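Local atomic coordinates of 5' nucleotidase family protein (Staphylococcus aureus subsp. aureus, PDB entry 4Q7F), a protein that belongs to the 5' nucleotidase family, joining a two-metal calcineurin-like phosphoesterase domain to the C-terminal domain that goes with it. Residues Y31-D36 / G47-N52; S77-Y82 / K311-W316; M100-G105 / L126-L131. All blocks are in the same frame, centred on the assembly; numbering follows the deposited sequence.

Contact 1. Residues Y31-D36 / G47-N52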
loop_
_atom_site.group_PDB
_atom_site.type_symbol
_atom_site.label_atom_id
_atom_site.label_comp_id
_atom_site.label_asym_id
_atom_site.label_seq_id
_atom_site.Cartn_x
_atom_site.Cartn_y
_atom_site.Cartn_z
ATOM N N TYR A 31 1.598 11.427 -3.473
ATOM C CA TYR A 31 1.013 12.591 -2.819
ATOM C C TYR A 31 2.111 13.665 -2.776
ATOM O O TYR A 31 2.912 13.735 -1.850
ATOM C CB TYR A 31 0.499 12.265 -1.435
ATOM C CG TYR A 31 -0.750 11.423 -1.503
ATOM C CD1 TYR A 31 -0.677 10.051 -1.603
ATOM C CD2 TYR A 31 -2.000 12.018 -1.551
ATOM C CE1 TYR A 31 -1.828 9.271 -1.698
ATOM C CE2 TYR A 31 -3.158 11.252 -1.653
ATOM C CZ TYR A 31 -3.054 9.880 -1.733
ATOM O OH TYR A 31 -4.183 9.114 -1.846
ATOM N N ILE A 32 2.132 14.470 -3.822
ATOM C CA ILE A 32 3.120 15.518 -4.019
ATOM C C ILE A 32 2.566 16.849 -3.498
ATOM O O ILE A 32 3.230 17.564 -2.749
ATOM C CB ILE A 32 3.414 15.669 -5.523
ATOM C CG1 ILE A 32 3.905 14.345 -6.119
ATOM C CG2 ILE A 32 4.414 16.810 -5.765
ATOM C CD1 ILE A 32 5.151 13.788 -5.494
ATOM N N PHE A 33 1.353 17.181 -3.923
ATOM C CA PHE A 33 0.691 18.399 -3.501
ATOM C C PHE A 33 0.214 18.279 -2.072
ATOM O O PHE A 33 0.143 17.182 -1.558
ATOM C CB PHE A 33 -0.445 18.719 -4.434
ATOM C CG PHE A 33 0.012 18.957 -5.842
ATOM C CD1 PHE A 33 0.665 20.118 -6.169
ATOM C CD2 PHE A 33 -0.161 18.005 -6.804
ATOM C CE1 PHE A 33 1.117 20.333 -7.445
ATOM C CE2 PHE A 33 0.280 18.219 -8.098
ATOM C CZ PHE A 33 0.931 19.383 -8.408
ATOM N N PRO A 34 -0.081 19.418 -1.409
ATOM C CA PRO A 34 -0.544 19.361 -0.012
ATOM C C PRO A 34 -2.037 19.115 0.065
ATOM O O PRO A 34 -2.801 20.013 0.481
ATOM C CB PRO A 34 -0.167 20.737 0.518
ATOM C CG PRO A 34 -0.250 21.616 -0.689
ATOM C CD PRO A 34 0.311 20.789 -1.790
ATOM N N THR A 35 -2.446 17.915 -0.369
ATOM C CA THR A 35 -3.856 17.520 -0.395
ATOM C C THR A 35 -4.039 16.017 -0.508
ATOM O O THR A 35 -3.201 15.327 -1.095
ATOM C CB THR A 35 -4.584 18.170 -1.591
ATOM O OG1 THR A 35 -5.957 17.761 -1.618
ATOM C CG2 THR A 35 -3.915 17.781 -2.913
ATOM N N ASP A 36 -5.158 15.517 0.031
ATOM C CA ASP A 36 -5.527 14.107 -0.088
ATOM C C ASP A 36 -6.642 13.966 -1.157
ATOM O O ASP A 36 -7.197 12.888 -1.360
ATOM C CB ASP A 36 -5.968 13.518 1.262
ATOM C CG ASP A 36 -7.185 14.191 1.847
ATOM O OD1 ASP A 36 -7.894 14.961 1.162
ATOM O OD2 ASP A 36 -7.451 13.931 3.032
ATOM N N GLY A 47 2.381 15.777 1.933
ATOM C CA GLY A 47 2.845 15.749 0.566
ATOM C C GLY A 47 4.324 16.027 0.465
ATOM O O GLY A 47 4.902 16.605 1.353
ATOM N N LEU A 48 4.908 15.613 -0.660
ATOM C CA LEU A 48 6.333 15.686 -0.877
ATOM C C LEU A 48 6.869 17.114 -1.020
ATOM O O LEU A 48 7.976 17.422 -0.571
ATOM C CB LEU A 48 6.693 14.847 -2.115
ATOM C CG LEU A 48 8.180 14.661 -2.366
ATOM C CD1 LEU A 48 8.775 13.806 -1.268
ATOM C CD2 LEU A 48 8.459 14.055 -3.731
ATOM N N LEU A 49 6.104 17.988 -1.642
ATOM C CA LEU A 49 6.562 19.369 -1.773
ATOM C C LEU A 49 6.871 19.941 -0.384
ATOM O O LEU A 49 7.962 20.426 -0.135
ATOM C CB LEU A 49 5.530 20.218 -2.483
ATOM C CG LEU A 49 5.463 19.971 -3.987
ATOM C CD1 LEU A 49 4.316 20.786 -4.558
ATOM C CD2 LEU A 49 6.784 20.345 -4.665
ATOM N N LEU A 50 5.920 19.811 0.530
ATOM C CA LEU A 50 6.063 20.362 1.855
ATOM C C LEU A 50 7.048 19.562 2.697
ATOM O O LEU A 50 7.876 20.143 3.399
ATOM C CB LEU A 50 4.694 20.475 2.523
ATOM C CG LEU A 50 4.588 21.211 3.827
ATOM C CD1 LEU A 50 5.076 22.644 3.657
ATOM C CD2 LEU A 50 3.129 21.178 4.265
ATOM N N ALA A 51 6.998 18.236 2.600
ATOM C CA ALA A 51 7.948 17.422 3.351
ATOM C C ALA A 51 9.373 17.754 2.924
ATOM O O ALA A 51 10.257 17.860 3.752
ATOM C CB ALA A 51 7.671 15.955 3.154
ATOM N N ASN A 52 9.586 17.960 1.627
ATOM C CA ASN A 52 10.914 18.278 1.139
ATOM C C ASN A 52 11.355 19.665 1.621
ATOM O O ASN A 52 12.533 19.878 1.917
ATOM C CB ASN A 52 10.988 18.196 -0.392
ATOM C CG ASN A 52 12.383 18.391 -0.913
ATOM O OD1 ASN A 52 13.276 17.562 -0.678
ATOM N ND2 ASN A 52 12.572 19.436 -1.684
HETATM O O HOH W 1 3.143 19.064 -0.364
#

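Contact 2. Residues S77-Y82 / K311-W316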
loop_
_atom_site.group_PDB
_atom_site.type_symbol
_atom_site.label_atom_id
_atom_site.label_comp_id
_atom_site.label_asym_id
_atom_site.label_seq_id
_atom_site.Cartn_x
_atom_site.Cartn_y
_atom_site.Cartn_z
ATOM N N SER A 77 -1.940 7.856 -5.392
ATOM C CA SER A 77 -2.857 8.966 -5.380
ATOM C C SER A 77 -3.525 9.153 -6.729
ATOM O O SER A 77 -3.091 8.572 -7.704
ATOM C CB SER A 77 -2.073 10.230 -5.058
ATOM O OG SER A 77 -1.307 10.642 -6.183
ATOM N N PRO A 78 -4.567 9.996 -6.785
ATOM C CA PRO A 78 -5.229 10.317 -8.043
ATOM C C PRO A 78 -4.285 10.972 -9.027
ATOM O O PRO A 78 -4.572 10.969 -10.207
ATOM C CB PRO A 78 -6.321 11.318 -7.623
ATOM C CG PRO A 78 -6.602 10.997 -6.210
ATOM C CD PRO A 78 -5.261 10.624 -5.649
ATOM N N PHE A 79 -3.176 11.533 -8.561
ATOM C CA PHE A 79 -2.183 12.125 -9.481
ATOM C C PHE A 79 -1.590 10.976 -10.325
ATOM O O PHE A 79 -1.393 11.087 -11.565
ATOM C CB PHE A 79 -1.128 12.905 -8.685
ATOM C CG PHE A 79 0.029 13.433 -9.521
ATOM C CD1 PHE A 79 -0.201 14.102 -10.717
ATOM C CD2 PHE A 79 1.339 13.294 -9.085
ATOM C CE1 PHE A 79 0.853 14.606 -11.471
ATOM C CE2 PHE A 79 2.395 13.802 -9.836
ATOM C CZ PHE A 79 2.151 14.456 -11.032
ATOM N N CYS A 80 -1.376 9.845 -9.664
ATOM C CA CYS A 80 -0.877 8.660 -10.339
ATOM C C CYS A 80 -1.913 8.189 -11.400
ATOM O O CYS A 80 -1.533 7.902 -12.542
ATOM C CB CYS A 80 -0.506 7.595 -9.321
ATOM S SG CYS A 80 0.894 8.072 -8.257
ATOM N N ASN A 81 -3.209 8.141 -11.047
ATOM C CA ASN A 81 -4.241 7.798 -12.034
ATOM C C ASN A 81 -4.188 8.753 -13.210
ATOM O O ASN A 81 -4.253 8.328 -14.379
ATOM C CB ASN A 81 -5.653 7.868 -11.463
ATOM C CG ASN A 81 -5.867 6.905 -10.331
ATOM O OD1 ASN A 81 -5.197 6.982 -9.305
ATOM N ND2 ASN A 81 -6.836 6.020 -10.484
ATOM N N TYR A 82 -4.104 10.042 -12.888
ATOM C CA TYR A 82 -4.026 11.102 -13.893
ATOM C C TYR A 82 -2.894 10.859 -14.883
ATOM O O TYR A 82 -3.086 10.992 -16.095
ATOM C CB TYR A 82 -3.871 12.463 -13.214
ATOM C CG TYR A 82 -3.690 13.619 -14.184
ATOM C CD1 TYR A 82 -4.787 14.303 -14.685
ATOM C CD2 TYR A 82 -2.432 14.022 -14.588
ATOM C CE1 TYR A 82 -4.641 15.352 -15.572
ATOM C CE2 TYR A 82 -2.272 15.062 -15.489
ATOM C CZ TYR A 82 -3.384 15.721 -15.978
ATOM O OH TYR A 82 -3.241 16.765 -16.856
ATOM N N LYS A 311 -3.937 22.329 -11.010
ATOM C CA LYS A 311 -5.227 22.757 -11.600
ATOM C C LYS A 311 -5.733 21.780 -12.656
ATOM O O LYS A 311 -6.920 21.445 -12.674
ATOM C CB LYS A 311 -5.130 24.159 -12.223
ATOM C CG LYS A 311 -6.444 24.662 -12.816
ATOM C CD LYS A 311 -6.236 25.965 -13.566
ATOM C CE LYS A 311 -7.555 26.562 -14.046
ATOM N NZ LYS A 311 -8.332 25.681 -14.959
ATOM N N GLN A 312 -4.841 21.368 -13.561
ATOM C CA GLN A 312 -5.186 20.385 -14.593
ATOM C C GLN A 312 -5.682 19.113 -13.920
ATOM O O GLN A 312 -6.676 18.517 -14.333
ATOM C CB GLN A 312 -3.975 20.064 -15.452
ATOM C CG GLN A 312 -3.603 21.177 -16.431
ATOM C CD GLN A 312 -2.278 20.915 -17.111
ATOM O OE1 GLN A 312 -1.334 20.410 -16.490
ATOM N NE2 GLN A 312 -2.179 21.293 -18.380
ATOM N N LEU A 313 -4.984 18.721 -12.869
ATOM C CA LEU A 313 -5.335 17.535 -12.125
ATOM C C LEU A 313 -6.723 17.689 -11.510
ATOM O O LEU A 313 -7.579 16.820 -11.681
ATOM C CB LEU A 313 -4.281 17.274 -11.042
ATOM C CG LEU A 313 -4.599 16.141 -10.064
ATOM C CD1 LEU A 313 -4.940 14.851 -10.795
ATOM C CD2 LEU A 313 -3.402 15.947 -9.136
ATOM N N GLU A 314 -6.960 18.798 -10.810
ATOM C CA GLU A 314 -8.285 19.026 -10.196
ATOM C C GLU A 314 -9.374 19.090 -11.268
ATOM O O GLU A 314 -10.471 18.543 -11.101
ATOM C CB GLU A 314 -8.279 20.295 -9.341
ATOM C CG GLU A 314 -7.317 20.252 -8.148
ATOM C CD GLU A 314 -7.654 19.212 -7.106
ATOM O OE1 GLU A 314 -8.783 18.603 -7.119
ATOM O OE2 GLU A 314 -6.773 19.010 -6.233
ATOM N N ASP A 315 -9.080 19.762 -12.381
ATOM C CA ASP A 315 -10.057 19.848 -13.468
ATOM C C ASP A 315 -10.478 18.434 -13.928
ATOM O O ASP A 315 -11.659 18.151 -14.081
ATOM C CB ASP A 315 -9.515 20.673 -14.632
ATOM C CG ASP A 315 -9.422 22.173 -14.308
ATOM O OD1 ASP A 315 -9.886 22.628 -13.228
ATOM O OD2 ASP A 315 -8.883 22.915 -15.141
ATOM N N TRP A 316 -9.500 17.546 -14.109
ATOM C CA TRP A 316 -9.770 16.179 -14.519
ATOM C C TRP A 316 -10.583 15.463 -13.456
ATOM O O TRP A 316 -11.540 14.769 -13.772
ATOM C CB TRP A 316 -8.451 15.447 -14.783
ATOM C CG TRP A 316 -8.596 14.084 -15.293
ATOM C CD1 TRP A 316 -8.956 13.714 -16.561
ATOM C CD2 TRP A 316 -8.300 12.870 -14.588
ATOM N NE1 TRP A 316 -8.925 12.346 -16.675
ATOM C CE2 TRP A 316 -8.531 11.804 -15.479
ATOM C CE3 TRP A 316 -7.867 12.586 -13.289
ATOM C CZ2 TRP A 316 -8.354 10.471 -15.109
ATOM C CZ3 TRP A 316 -7.685 11.274 -12.921
ATOM C CH2 TRP A 316 -7.918 10.227 -13.824
HETATM O O HOH W 2 -1.020 17.560 -17.545
#

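Contact 3. Residues M100-G105 / L126-L131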
loop_
_atom_site.group_PDB
_atom_site.type_symbol
_atom_site.label_atom_id
_atom_site.label_comp_id
_atom_site.label_asym_id
_atom_site.label_seq_id
_atom_site.Cartn_x
_atom_site.Cartn_y
_atom_site.Cartn_z
HETATM N N MSE A 100 14.419 17.778 -6.581
HETATM C CA MSE A 100 14.759 17.759 -5.149
HETATM C C MSE A 100 16.126 17.240 -4.795
HETATM O O MSE A 100 16.521 17.257 -3.628
HETATM C CB MSE A 100 13.681 16.904 -4.480
HETATM C CG MSE A 100 12.356 17.648 -4.581
HETATM SE SE MSE A 100 10.971 16.545 -3.762
HETATM C CE MSE A 100 9.501 17.755 -4.276
ATOM N N ALA A 101 16.841 16.712 -5.773
ATOM C CA ALA A 101 18.193 16.191 -5.540
ATOM C C ALA A 101 18.327 15.164 -4.421
ATOM O O ALA A 101 19.062 15.373 -3.460
ATOM C CB ALA A 101 19.184 17.330 -5.360
ATOM N N PHE A 102 17.603 14.040 -4.564
ATOM C CA PHE A 102 17.733 12.917 -3.653
ATOM C C PHE A 102 19.042 12.197 -3.962
ATOM O O PHE A 102 19.650 12.401 -5.023
ATOM C CB PHE A 102 16.593 11.920 -3.821
ATOM C CG PHE A 102 15.345 12.296 -3.109
ATOM C CD1 PHE A 102 14.529 13.306 -3.595
ATOM C CD2 PHE A 102 14.936 11.581 -1.979
ATOM C CE1 PHE A 102 13.354 13.642 -2.939
ATOM C CE2 PHE A 102 13.778 11.902 -1.329
ATOM C CZ PHE A 102 12.973 12.925 -1.804
ATOM N N ASP A 103 19.452 11.338 -3.041
ATOM C CA ASP A 103 20.692 10.607 -3.168
ATOM C C ASP A 103 20.442 9.192 -3.585
ATOM O O ASP A 103 21.173 8.634 -4.411
ATOM C CB ASP A 103 21.471 10.715 -1.854
ATOM C CG ASP A 103 21.904 12.153 -1.575
ATOM O OD1 ASP A 103 22.740 12.686 -2.360
ATOM O OD2 ASP A 103 21.395 12.756 -0.596
ATOM N N PHE A 104 19.378 8.600 -3.049
ATOM C CA PHE A 104 19.035 7.282 -3.446
ATOM C C PHE A 104 17.676 6.897 -2.892
ATOM O O PHE A 104 17.049 7.641 -2.098
ATOM C CB PHE A 104 20.102 6.252 -3.052
ATOM C CG PHE A 104 20.386 6.184 -1.587
ATOM C CD1 PHE A 104 19.624 5.389 -0.761
ATOM C CD2 PHE A 104 21.442 6.893 -1.046
ATOM C CE1 PHE A 104 19.890 5.324 0.598
ATOM C CE2 PHE A 104 21.721 6.838 0.304
ATOM C CZ PHE A 104 20.941 6.042 1.125
ATOM N N GLY A 105 17.208 5.774 -3.395
ATOM C CA GLY A 105 15.927 5.207 -2.977
ATOM C C GLY A 105 15.871 3.703 -3.067
ATOM O O GLY A 105 16.877 3.034 -3.380
ATOM N N LEU A 126 14.917 8.793 -13.500
ATOM C CA LEU A 126 15.360 9.366 -12.230
ATOM C C LEU A 126 16.857 9.666 -12.255
ATOM O O LEU A 126 17.645 8.926 -12.868
ATOM C CB LEU A 126 15.073 8.429 -11.066
ATOM C CG LEU A 126 13.604 8.139 -10.747
ATOM C CD1 LEU A 126 13.443 6.955 -9.803
ATOM C CD2 LEU A 126 12.931 9.368 -10.141
ATOM N N ASN A 127 17.232 10.728 -11.559
ATOM C CA ASN A 127 18.641 11.177 -11.498
ATOM C C ASN A 127 19.423 10.696 -10.250
ATOM O O ASN A 127 20.415 11.272 -9.882
ATOM C CB ASN A 127 18.728 12.699 -11.671
ATOM C CG ASN A 127 18.088 13.464 -10.528
ATOM O OD1 ASN A 127 17.844 12.923 -9.465
ATOM N ND2 ASN A 127 17.816 14.744 -10.752
ATOM N N TYR A 128 18.964 9.607 -9.639
ATOM C CA TYR A 128 19.653 8.983 -8.527
ATOM C C TYR A 128 19.343 7.488 -8.599
ATOM O O TYR A 128 18.354 7.105 -9.195
ATOM C CB TYR A 128 19.196 9.557 -7.185
ATOM C CG TYR A 128 17.702 9.473 -6.970
ATOM C CD1 TYR A 128 17.109 8.323 -6.455
ATOM C CD2 TYR A 128 16.892 10.532 -7.298
ATOM C CE1 TYR A 128 15.746 8.244 -6.266
ATOM C CE2 TYR A 128 15.530 10.469 -7.121
ATOM C CZ TYR A 128 14.966 9.320 -6.601
ATOM O OH TYR A 128 13.623 9.289 -6.431
ATOM N N PRO A 129 20.193 6.646 -7.996
ATOM C CA PRO A 129 19.987 5.209 -8.042
ATOM C C PRO A 129 18.927 4.677 -7.107
ATOM O O PRO A 129 18.714 5.215 -6.024
ATOM C CB PRO A 129 21.338 4.644 -7.598
ATOM C CG PRO A 129 21.917 5.699 -6.744
ATOM C CD PRO A 129 21.504 6.989 -7.417
ATOM N N VAL A 130 18.276 3.604 -7.535
ATOM C CA VAL A 130 17.293 2.915 -6.702
ATOM C C VAL A 130 17.957 1.594 -6.324
ATOM O O VAL A 130 18.355 0.819 -7.194
ATOM C CB VAL A 130 15.951 2.742 -7.423
ATOM C CG1 VAL A 130 15.029 1.813 -6.627
ATOM C CG2 VAL A 130 15.289 4.101 -7.608
ATOM N N LEU A 131 18.100 1.352 -5.021
ATOM C CA LEU A 131 18.842 0.190 -4.548
ATOM C C LEU A 131 17.912 -0.936 -4.121
ATOM O O LEU A 131 17.062 -0.735 -3.261
ATOM C CB LEU A 131 19.741 0.595 -3.379
ATOM C CG LEU A 131 20.783 1.687 -3.696
ATOM C CD1 LEU A 131 21.472 2.125 -2.410
ATOM C CD2 LEU A 131 21.809 1.208 -4.708
HETATM O O HOH W 3 16.680 13.934 -7.201
#

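Contact 1. Residues Y31-D36 / G47-N52
Ile32 is the bump of this contact, and the hollow that takes it is formed by Leu48 and Leu49 in the first turn of helix 48-59. Its side chain forks: CG1 stands beside the backbone N, anti to the carbonyl carbon (chi1 -58°), while CG2 takes the position anti to N, and each branch meets a different leucine. CD1, at the end of the first branch, lies 3.8 Å from Leu48 CD2, the two side chains running alongside each other in the same direction. CG2 rests against Leu49 at 3.8 Å from CG, here with the side chains slanting across one another. Leu49 also meets Phe33, the two side chains alongside and pointing the same way, with CD1 4.0 Å from Phe33 CD1. A second hollow lies over the bare backbone of Gly47, where the carbonyls of 31-33 gather; Phe33 O comes 3.7 Å from Gly47 CA, which has no side chain and a positive phi of 95°. Two of these carbonyls hold helical N-H groups through in-plane lone pairs. Tyr31 O accepts from Leu48 N at 3.0 Å, and Ile32 O accepts a straighter bond from Leu49 N at 3.1 Å (167° at the hydrogen). Ile32 O also receives a water proton at 2.8 Å; that water in turn accepts from Leu50 N, so a third amide of the first turn is satisfied indirectly. Leu93 and Phe96 of helix 91-99 also pack on Ile32. The geometry is that of a helix N-terminus with glycine at the N-cap, its leading amides held by a preceding loop. That loop follows strand 19-25 and the manganese ligands Asp27 and His29, and helix 48-59 is the connecting helix of the beta-alpha-beta unit leading to parallel strand 65-69.

Contact 2. Residues S77-Y82 / K311-W316
Tyr82, Leu313 and Trp316 carry an apolar and aromatic contact between two nearly perpendicular helices, 78-85 from the metal-binding domain and 304-317 from much later in the chain. The short segments cross at 88° with their axes 10.4 Å apart, and no direct hydrogen bond links them. Leu313 acts as the wedge. Its two methyls divide between residues three apart on the opposing helix: CD1 lies 3.6 Å from Tyr82 CB, and CD2 lies 3.8 Å from Phe79 CB, the Phe79 and Leu313 side chains crossing at about a right angle. Tyr82 reaches over to helix 304-317 because CG is anti to its backbone N (chi1 176°). Its ring meets Trp316 as a T-shaped pair, the tyrosine edge toward the indole face: centroids of the tyrosine and five-membered rings are 5.4 Å apart and the planes stand at 82°. Tyr82 CD1 sits above the indole near its rim, 3.8 Å from Trp316 CE3. Farther along the same indole, Tyr82 CA makes a CH-pi contact over the six-membered ring, 4.1 Å from its centroid, so both backbone and side chain of one residue cover the tryptophan. At the outer end the phenol OH lies 3.7 Å from Gln312 CB, and a water in the plane of the tyrosine ring joins that hydroxyl to Gln312 OE1. His86 completes the aromatic cluster, stacking on Tyr82 and meeting Trp316 edge-to-face. Trp316 also touches Met377 and Ile381, and Glu314 forms a salt bridge with Arg378, all on helix 377-383. Because helix 304-317 touches both helix 78-85 and helix 377-383 of the C-terminal 5'-nucleotidase domain, the crossing is consistent with a junction between that domain and the calcineurin-like one.

Contact 3. Residues M100-G105 / L126-L131
Tyr128 against Phe102, and Gly105 paired with Pro129 and Leu131, carry this contact. Ahead of them, Asn127 OD1 accepts from a water that itself accepts from Phe102 N at 2.8 Å. From Tyr128 on, the two backbones run in nearly the same direction, 21° apart end to end. Tyr128 places CG between its own N and carbonyl carbon (chi1 55°), a crowded position that sets CG toward 102-105, where ring atom CD1 lies against Phe104 CA. One face of that ring takes Phe102 CB in a CH-pi contact, 3.9 Å from the centroid. Tyr128 CB in turn lies 3.5 Å from Asp103 O. Pro129 meets the same carbonyl, its CD 3.4 Å from Asp103 O, and then its own carbonyl begins the strand-like pairing: Pro129 O accepts from Gly105 N at 3.1 Å, with the donor in the carbonyl plane. Val130 is the residue bridged to Gly105; it contributes no backbone bond here, but its CA comes 3.4 Å from Gly105 O. Leu131 N donates to Gly105 O at 2.6 Å, a short and nearly straight bond (174°). Both polar backbone atoms of Gly105 thus go to residues on either side of Val130, the signature of a single parallel bridge. Leu131 CD1 also reaches Phe104 CD1, 4.1 Å away. Helix 116-125 leads into this segment, and Leu126 packs against Val94 and Tyr97 of helix 91-99. On the side away from 126-131, strand 104-105 pairs with parallel strand 65-69, where Phe104 bonds Asp69 through the backbone and the ring of Phe102 takes the cation of Lys67, so 100-105 lies between that strand and 126-131.

Contacts 1 and 3 are mostly buried and belong wholly to the calcineurin-like domain, whereas contact 2, only partly buried, joins that domain to a helix more than two hundred residues later. Backbone hydrogen bonding defines contacts 1 and 3, at a helix start in one and a parallel bridge in the other; contact 2 relies on aromatic and aliphatic side chains. Contact 1 lies between and touches both others: Tyr31 packs on Ser77, Ile32 on Phe79, and Leu48 and Leu49 on the selenomethionine Met100. Contacts 2 and 3 do not meet, their nearest atoms being about 10 Å apart. All three border helix 91-99 through their side chains.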